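Long-range contacts in trehalose monomycolate transport factor A (Mycolicibacterium smegmatis MC2 155, PDB 6T84), which is required for MmpL3-dependent transport of trehalose monomycolate to the cell wall, and for growth and cell elongation: residues H21-E26 and N51-Q56; V73-R78 and Q146-V151; V86-K91 and E140-E145. All blocks are in the same frame, centred on the assembly; numbering follows the deposited sequence. Where two conformers were deposited one is given.

In the fold
All three contacts lie in one antiparallel sheet of nine strands. Contact 1 pairs one of its two outermost strands, 24-26, with strand 52-57. Contact 2 joins strands 71-77 and 148-153, and contact 3 strands 86-90 and 141-144. Along the chain contact 1 closes first, and contact 3 is nested inside the loop closed by contact 2. Centres of contacts 1 and 2 are about 15 Å apart, with strand 60-67 between them; those of 1 and 3 about 23 Å. Contacts 2 and 3, about 11 Å apart between centres, touch where strands 148-153 and 141-144 run side by side. The sheet belongs to the N-terminal domain, which in its complete form suffices for MmpL3 interaction.

Contact 1. Residues H21-E26 and N51-Q56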
# COMPACT_ATOMS: atom_id res chain seq x y z
N HIS A 21 -15.75 9.43 6.37
CA HIS A 21 -14.41 10.02 6.42
C HIS A 21 -14.35 11.42 5.82
O HIS A 21 -13.27 12.02 5.82
CB HIS A 21 -13.45 9.09 5.70
CG HIS A 21 -13.04 7.93 6.55
ND1 HIS A 21 -12.00 8.01 7.45
CD2 HIS A 21 -13.56 6.68 6.67
CE1 HIS A 21 -11.89 6.86 8.11
NE2 HIS A 21 -12.80 6.03 7.64
N GLY A 22 -15.45 11.93 5.25
CA GLY A 22 -15.40 13.22 4.55
C GLY A 22 -14.57 13.15 3.28
O GLY A 22 -14.04 14.19 2.82
N PHE A 23 -14.51 11.98 2.65
CA PHE A 23 -13.74 11.80 1.43
C PHE A 23 -14.68 11.82 0.23
O PHE A 23 -15.86 11.49 0.37
CB PHE A 23 -13.03 10.42 1.47
CG PHE A 23 -11.98 10.27 2.54
CD1 PHE A 23 -11.43 11.37 3.23
CD2 PHE A 23 -11.48 8.99 2.81
CE1 PHE A 23 -10.42 11.16 4.18
CE2 PHE A 23 -10.42 8.79 3.75
CZ PHE A 23 -9.93 9.87 4.45
N ASP A 24 -14.15 12.10 -0.95
CA ASP A 24 -14.98 12.06 -2.15
C ASP A 24 -15.01 10.65 -2.72
O ASP A 24 -14.06 9.88 -2.56
CB ASP A 24 -14.41 13.02 -3.22
CG ASP A 24 -14.58 14.46 -2.79
OD1 ASP A 24 -15.64 14.84 -2.26
OD2 ASP A 24 -13.66 15.24 -3.00
N TYR A 25 -16.12 10.31 -3.38
CA TYR A 25 -16.31 9.01 -4.01
C TYR A 25 -16.50 9.19 -5.52
O TYR A 25 -17.27 10.06 -5.96
CB TYR A 25 -17.52 8.27 -3.41
CG TYR A 25 -17.85 6.98 -4.12
CD1 TYR A 25 -17.23 5.79 -3.74
CD2 TYR A 25 -18.73 6.95 -5.19
CE1 TYR A 25 -17.50 4.61 -4.40
CE2 TYR A 25 -19.01 5.78 -5.85
CZ TYR A 25 -18.39 4.60 -5.44
OH TYR A 25 -18.67 3.42 -6.11
N GLU A 26 -15.89 8.31 -6.31
CA GLU A 26 -16.16 8.23 -7.75
C GLU A 26 -16.29 6.77 -8.15
O GLU A 26 -15.51 5.94 -7.70
CB GLU A 26 -14.91 8.73 -8.55
CG GLU A 26 -14.55 10.14 -8.27
CD GLU A 26 -13.29 10.56 -9.01
OE1 GLU A 26 -12.63 9.75 -9.70
OE2 GLU A 26 -12.91 11.72 -8.86
N ASN A 51 -14.63 2.12 -7.71
CA ASN A 51 -15.04 2.41 -6.32
C ASN A 51 -13.98 3.23 -5.61
O ASN A 51 -13.40 2.85 -4.57
CB ASN A 51 -15.32 1.11 -5.55
CG ASN A 51 -16.54 0.45 -6.01
OD1 ASN A 51 -17.56 1.09 -6.16
ND2 ASN A 51 -16.48 -0.87 -6.20
N VAL A 52 -13.69 4.37 -6.22
CA VAL A 52 -12.54 5.19 -5.88
C VAL A 52 -12.93 6.17 -4.77
O VAL A 52 -13.97 6.85 -4.86
CB VAL A 52 -12.06 5.95 -7.12
CG1 VAL A 52 -10.83 6.84 -6.76
CG2 VAL A 52 -11.71 4.97 -8.24
N VAL A 53 -12.07 6.30 -3.75
CA VAL A 53 -12.30 7.23 -2.67
C VAL A 53 -11.05 8.11 -2.58
O VAL A 53 -9.91 7.59 -2.55
CB VAL A 53 -12.55 6.48 -1.34
CG1 VAL A 53 -12.73 7.48 -0.19
CG2 VAL A 53 -13.80 5.61 -1.48
N LEU A 54 -11.24 9.42 -2.56
CA LEU A 54 -10.15 10.38 -2.61
C LEU A 54 -10.25 11.25 -1.37
O LEU A 54 -11.27 11.92 -1.16
CB LEU A 54 -10.29 11.27 -3.87
CG LEU A 54 -10.48 10.51 -5.21
CD1 LEU A 54 -11.98 10.23 -5.53
CD2 LEU A 54 -9.79 11.28 -6.37
N GLY A 55 -9.20 11.25 -0.55
CA GLY A 55 -9.27 11.98 0.70
C GLY A 55 -7.92 12.46 1.15
O GLY A 55 -6.96 12.48 0.40
N GLN A 56 -7.83 12.86 2.41
CA GLN A 56 -6.55 13.29 3.02
C GLN A 56 -6.46 12.71 4.42
O GLN A 56 -7.48 12.57 5.10
CB GLN A 56 -6.44 14.80 3.17
CG GLN A 56 -6.25 15.56 1.84
CD GLN A 56 -5.99 17.05 2.05
OE1 GLN A 56 -4.87 17.53 1.87
NE2 GLN A 56 -7.04 17.78 2.42
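The Phe23 ring lies between Gly55 of the other strand and His21 of its own segment. Gly55 CA covers one face toward the rim, a CH-pi contact 3.8 Å from the centre of the Phe23 ring. His21 CB sits over the centre of the opposite face. At the edge of the ring is Val53 CG1, which also touches Phe23 CB at 3.4 Å. Gly55 has no side chain, and the ring rests directly on its backbone.

Val53 CG2 and Asn51 OD1 lie at the edge of the Tyr25 ring, Val53 CG2 4.1 Å from Tyr25 CD1. With CG anti to the backbone N (chi1 174°), the Tyr25 side chain lies beside that of Asn51, both pointing the same way. Tyr25 OH donates to Asn51 OD1 at 2.6 Å, in the plane of the amide carbonyl. Asn51 has two conformers, and the bond is described for one. Its ND2 is bonded to Asp66.

These residues form the outer end of the antiparallel sheet, where strand 24-26 is the edge strand. The chain arrives from helix 10-21, which ends in a Schellman motif at Gly22. Asp24 with Leu54 and Glu26 with Val52 are hydrogen-bonded pairs. Each has two backbone bonds, among them Glu26 N to Val52 O at 2.8 Å. Tyr25 with Val53 is the non-hydrogen-bonded pair between them.

Tyr25 and Val53 share the face on which helix 10-21 packs. On the other face the Glu26 side chain crosses Leu54 at about a right angle, with Glu26 CD 3.7 Å from CD1 of one Leu54 conformer.

Contact 2. Residues V73-R78 and Q146-V151; sequences VIALHR and QNWTLV. With SO4 (sulfate ion), chain C.
Strands 73-77 and 148-151 run antiparallel, with two bonds each in the pairs Ile74-Val151 and Leu76-Thr149. Arg78 N adds a 2.8 Å bond to Asn147 O, nearly straight but rising 52° out of the carbonyl plane.

His77 turns the edge of its ring to the face of Trp148, a T-shaped pair with planes at 78°. With CG anti to the backbone N (chi1 -172°), the His77 ring comes to lie beside the indole. His77 CB also lies over the six-membered ring of Trp148, 4.0 Å from its centroid. His77 ND1 is bonded to Glu60 on strand 60-67.

This is an inner pairing of the nine-stranded antiparallel sheet, with strand 60-67 beyond one strand and 141-144 beyond the other. Ala75 CB lies on the face of His77 and Trp148, 3.6 Å from Leu150 CD2. On the reverse face Ile74 and Val151 pack against Val169 of helix 159-175. There Thr149 OG1 is bonded to Asn173 and receives a weak bond from Arg78 NH1, in one conformer of Arg78. Arg78 NH2 reaches Leu176 O.

A sulfate, probably from the crystallisation liquor, takes Asn147 ND2 on O1 at 2.8 Å and Trp148 NE1 on O4 at 3.0 Å.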
# COMPACT_ATOMS: atom_id res chain seq x y z
N VAL A 73 -6.65 -1.30 -2.98
CA VAL A 73 -5.39 -0.62 -2.69
C VAL A 73 -5.67 0.67 -1.95
O VAL A 73 -6.58 1.42 -2.31
CB VAL A 73 -4.62 -0.34 -4.00
CG1 VAL A 73 -3.32 0.38 -3.69
CG2 VAL A 73 -4.34 -1.67 -4.71
N ILE A 74 -4.82 0.99 -0.97
CA ILE A 74 -4.81 2.29 -0.31
C ILE A 74 -3.44 2.89 -0.55
O ILE A 74 -2.42 2.24 -0.25
CB ILE A 74 -5.06 2.12 1.21
CG1 ILE A 74 -6.43 1.46 1.45
CG2 ILE A 74 -4.93 3.47 1.94
CD1 ILE A 74 -6.64 1.08 2.98
N ALA A 75 -3.40 4.09 -1.17
CA ALA A 75 -2.15 4.78 -1.46
C ALA A 75 -2.10 6.08 -0.67
O ALA A 75 -3.01 6.90 -0.79
CB ALA A 75 -2.04 5.13 -2.94
N LEU A 76 -1.03 6.27 0.11
CA LEU A 76 -0.87 7.45 0.96
C LEU A 76 0.33 8.28 0.51
O LEU A 76 1.42 7.75 0.31
CB LEU A 76 -0.67 7.03 2.41
CG LEU A 76 -0.38 8.15 3.44
CD1 LEU A 76 -1.58 9.09 3.57
CD2 LEU A 76 -0.02 7.54 4.87
N HIS A 77 0.12 9.58 0.32
CA HIS A 77 1.22 10.41 -0.16
C HIS A 77 2.30 10.62 0.90
O HIS A 77 2.00 10.87 2.07
CB HIS A 77 0.67 11.77 -0.60
CG HIS A 77 1.70 12.61 -1.28
ND1 HIS A 77 2.31 13.70 -0.68
CD2 HIS A 77 2.20 12.55 -2.54
CE1 HIS A 77 3.16 14.25 -1.54
NE2 HIS A 77 3.11 13.57 -2.67
N ARG A 78 3.56 10.53 0.48
CA ARG A 78 4.71 10.73 1.38
C ARG A 78 5.16 12.18 1.34
O ARG A 78 5.22 12.84 0.28
CB ARG A 78 5.92 9.94 0.90
CG ARG A 78 5.79 8.43 0.90
CD ARG A 78 7.03 7.82 0.21
NE ARG A 78 8.25 8.15 0.96
CZ ARG A 78 8.67 7.42 1.98
NH1 ARG A 78 7.98 6.33 2.32
NH2 ARG A 78 9.77 7.76 2.64
N GLN A 146 8.25 6.35 -5.03
CA GLN A 146 8.98 7.55 -4.67
C GLN A 146 8.21 8.45 -3.70
O GLN A 146 8.76 8.92 -2.70
CB GLN A 146 9.38 8.31 -5.92
CG GLN A 146 10.25 9.53 -5.56
CD GLN A 146 10.83 10.21 -6.77
OE1 GLN A 146 11.22 9.56 -7.73
NE2 GLN A 146 10.90 11.54 -6.71
N ASN A 147 6.94 8.72 -4.01
CA ASN A 147 6.15 9.67 -3.25
C ASN A 147 4.90 9.08 -2.62
O ASN A 147 4.01 9.84 -2.19
CB ASN A 147 5.75 10.79 -4.22
CG ASN A 147 6.94 11.56 -4.69
OD1 ASN A 147 7.62 12.15 -3.87
ND2 ASN A 147 7.20 11.57 -6.01
N TRP A 148 4.83 7.74 -2.53
CA TRP A 148 3.62 7.09 -2.05
C TRP A 148 3.98 5.84 -1.25
O TRP A 148 4.97 5.18 -1.56
CB TRP A 148 2.79 6.63 -3.25
CG TRP A 148 2.28 7.78 -4.04
CD1 TRP A 148 2.93 8.39 -5.06
CD2 TRP A 148 1.09 8.51 -3.79
NE1 TRP A 148 2.20 9.45 -5.50
CE2 TRP A 148 1.05 9.56 -4.75
CE3 TRP A 148 0.06 8.40 -2.86
CZ2 TRP A 148 0.01 10.50 -4.81
CZ3 TRP A 148 -1.00 9.29 -2.93
CH2 TRP A 148 -1.02 10.34 -3.90
N THR A 149 3.17 5.51 -0.26
CA THR A 149 3.27 4.24 0.45
C THR A 149 1.89 3.61 0.27
O THR A 149 0.86 4.30 0.43
CB THR A 149 3.53 4.48 1.96
OG1 THR A 149 4.79 5.19 2.12
CG2 THR A 149 3.58 3.18 2.78
N LEU A 150 1.86 2.30 -0.04
CA LEU A 150 0.65 1.60 -0.46
C LEU A 150 0.46 0.29 0.29
O LEU A 150 1.43 -0.39 0.67
CB LEU A 150 0.71 1.28 -1.96
CG LEU A 150 0.88 2.53 -2.88
CD1 LEU A 150 2.38 2.70 -3.22
CD2 LEU A 150 0.06 2.40 -4.13
N VAL A 151 -0.81 -0.07 0.46
CA VAL A 151 -1.20 -1.37 1.00
C VAL A 151 -2.23 -1.99 0.05
O VAL A 151 -3.20 -1.32 -0.34
CB VAL A 151 -1.79 -1.22 2.41
CG1 VAL A 151 -2.45 -2.58 2.88
CG2 VAL A 151 -0.75 -0.62 3.42
S SO4 C . 4.23 11.19 -8.30
O1 SO4 C . 5.40 10.46 -7.78
O2 SO4 C . 4.67 12.43 -8.92
O3 SO4 C . 3.53 10.37 -9.29
O4 SO4 C . 3.31 11.60 -7.29
O HOH W 1 6.82 13.70 -1.81

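Contact 3. Residues V86-K91 and E140-E145; sequences VDLRLK and EIMWNE
Asn144 meets Val86 with both its backbone and its side chain. Val86 N donates to Asn144 OD1 at 2.8 Å, where a regular ladder would use a main-chain oxygen. Asn144 N returns a bond to Val86 O at 3.1 Å. With CG between the backbone N and the carbonyl carbon (chi1 74°), the Asn144 amide is turned back toward Val86. Leu88 and Met142 form the hydrogen-bonded pair in the middle, and Leu90 N closes the ladder on Glu140 O.

On one face Ile141 lies alongside Arg89. Its CD1 stands over one face of the guanidinium, 3.9 Å from Arg89 CZ. Asp87, which also touches Ile141, takes Arg89 side-on in a salt bridge, Arg89 NE to Asp87 OD1 and Arg89 NH2 to Asp87 OD2, both 2.8 Å. This fixes the flat group under Ile141, and the buried charges probably offset each other. On the other face Leu88 and Met142 point the same way, with Leu88 CD2 3.8 Å from Met142 CE.

A second shell holds these groups. Arg89 NH1 is bonded to Lys94 O. Asn144 ND2 is held by Glu145 O and Val84 O. Trp143 NE1 donates to Glu145 OE2 at 2.8 Å.

Glu140 and Ile141 both face Ala152 of strand 148-153, a classic beta bulge. Strand 110-114 flanks strand 86-90 on its other side. Helix 159-175 packs on Leu88 and Met142 through Phe172.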
# COMPACT_ATOMS: atom_id res chain seq x y z
N VAL A 86 10.88 -0.41 -0.54
CA VAL A 86 10.71 -1.55 0.38
C VAL A 86 9.36 -2.17 0.08
O VAL A 86 8.35 -1.45 -0.07
CB VAL A 86 10.80 -1.08 1.85
CG1 VAL A 86 10.55 -2.28 2.85
CG2 VAL A 86 12.18 -0.43 2.13
N ASP A 87 9.32 -3.51 0.03
CA ASP A 87 8.09 -4.27 -0.21
C ASP A 87 8.04 -5.34 0.88
O ASP A 87 8.97 -6.13 1.02
CB ASP A 87 8.20 -4.91 -1.61
CG ASP A 87 6.98 -5.71 -2.02
OD1 ASP A 87 6.64 -6.64 -1.27
OD2 ASP A 87 6.40 -5.44 -3.11
N LEU A 88 6.98 -5.31 1.65
CA LEU A 88 6.74 -6.22 2.78
C LEU A 88 5.48 -7.01 2.44
O LEU A 88 4.39 -6.42 2.38
CB LEU A 88 6.53 -5.35 4.03
CG LEU A 88 6.16 -6.03 5.35
CD1 LEU A 88 7.34 -6.90 5.80
CD2 LEU A 88 5.79 -4.99 6.44
N ARG A 89 5.59 -8.33 2.23
CA ARG A 89 4.44 -9.09 1.75
C ARG A 89 4.37 -10.44 2.46
O ARG A 89 5.38 -10.94 2.97
CB ARG A 89 4.46 -9.27 0.23
CG ARG A 89 5.68 -9.96 -0.28
CD ARG A 89 5.65 -10.18 -1.79
NE ARG A 89 5.57 -8.89 -2.51
CZ ARG A 89 5.05 -8.75 -3.73
NH1 ARG A 89 4.66 -9.83 -4.41
NH2 ARG A 89 4.97 -7.54 -4.32
N LEU A 90 3.18 -11.01 2.49
CA LEU A 90 3.04 -12.31 3.16
C LEU A 90 3.97 -13.33 2.51
O LEU A 90 4.15 -13.35 1.29
CB LEU A 90 1.59 -12.80 3.01
CG LEU A 90 0.55 -11.94 3.67
CD1 LEU A 90 -0.86 -12.51 3.47
CD2 LEU A 90 0.85 -11.76 5.16
N LYS A 91 4.51 -14.24 3.33
CA LYS A 91 5.47 -15.22 2.83
C LYS A 91 4.90 -16.15 1.75
O LYS A 91 5.67 -16.65 0.90
CB LYS A 91 6.07 -15.99 4.02
CG LYS A 91 5.08 -16.85 4.70
CD LYS A 91 5.76 -17.56 5.89
CE LYS A 91 4.85 -18.61 6.54
NZ LYS A 91 3.86 -18.02 7.49
N GLU A 140 -1.84 -7.65 2.63
CA GLU A 140 -1.07 -8.73 2.01
C GLU A 140 0.25 -8.24 1.44
O GLU A 140 1.27 -8.92 1.55
CB GLU A 140 -1.90 -9.37 0.89
CG GLU A 140 -3.20 -10.04 1.40
CD GLU A 140 -3.74 -11.10 0.45
OE1 GLU A 140 -4.48 -11.98 0.93
OE2 GLU A 140 -3.39 -11.08 -0.77
N ILE A 141 0.23 -7.09 0.77
CA ILE A 141 1.43 -6.53 0.15
C ILE A 141 1.43 -5.06 0.55
O ILE A 141 0.45 -4.34 0.33
CB ILE A 141 1.43 -6.68 -1.38
CG1 ILE A 141 1.34 -8.15 -1.84
CG2 ILE A 141 2.68 -6.05 -1.96
CD1 ILE A 141 1.15 -8.29 -3.34
N MET A 142 2.54 -4.60 1.14
CA MET A 142 2.74 -3.19 1.47
C MET A 142 4.05 -2.77 0.84
O MET A 142 5.05 -3.50 0.92
CB MET A 142 2.87 -2.98 3.00
CG MET A 142 1.69 -3.57 3.76
SD MET A 142 1.82 -3.16 5.50
CE MET A 142 1.98 -4.79 6.17
N TRP A 143 4.09 -1.57 0.24
CA TRP A 143 5.31 -1.16 -0.43
C TRP A 143 5.29 0.34 -0.58
O TRP A 143 4.25 0.97 -0.45
CB TRP A 143 5.52 -1.84 -1.79
CG TRP A 143 4.63 -1.31 -2.92
CD1 TRP A 143 5.06 -0.48 -3.93
CD2 TRP A 143 3.23 -1.57 -3.18
NE1 TRP A 143 4.00 -0.23 -4.81
CE2 TRP A 143 2.88 -0.87 -4.36
CE3 TRP A 143 2.24 -2.36 -2.54
CZ2 TRP A 143 1.60 -0.92 -4.92
CZ3 TRP A 143 0.97 -2.38 -3.06
CH2 TRP A 143 0.67 -1.69 -4.26
N ASN A 144 6.45 0.90 -0.86
CA ASN A 144 6.49 2.30 -1.24
C ASN A 144 7.08 2.49 -2.62
O ASN A 144 7.81 1.64 -3.16
CB ASN A 144 7.26 3.15 -0.26
CG ASN A 144 8.76 2.91 -0.39
OD1 ASN A 144 9.29 1.84 0.02
ND2 ASN A 144 9.46 3.90 -0.97
N GLU A 145 6.71 3.63 -3.20
CA GLU A 145 7.34 4.15 -4.41
C GLU A 145 7.88 5.53 -4.03
O GLU A 145 7.98 5.87 -2.85
CB GLU A 145 6.36 4.13 -5.60
CG GLU A 145 5.91 2.69 -5.84
CD GLU A 145 5.07 2.43 -7.04
OE1 GLU A 145 5.16 3.19 -8.02
OE2 GLU A 145 4.34 1.42 -7.05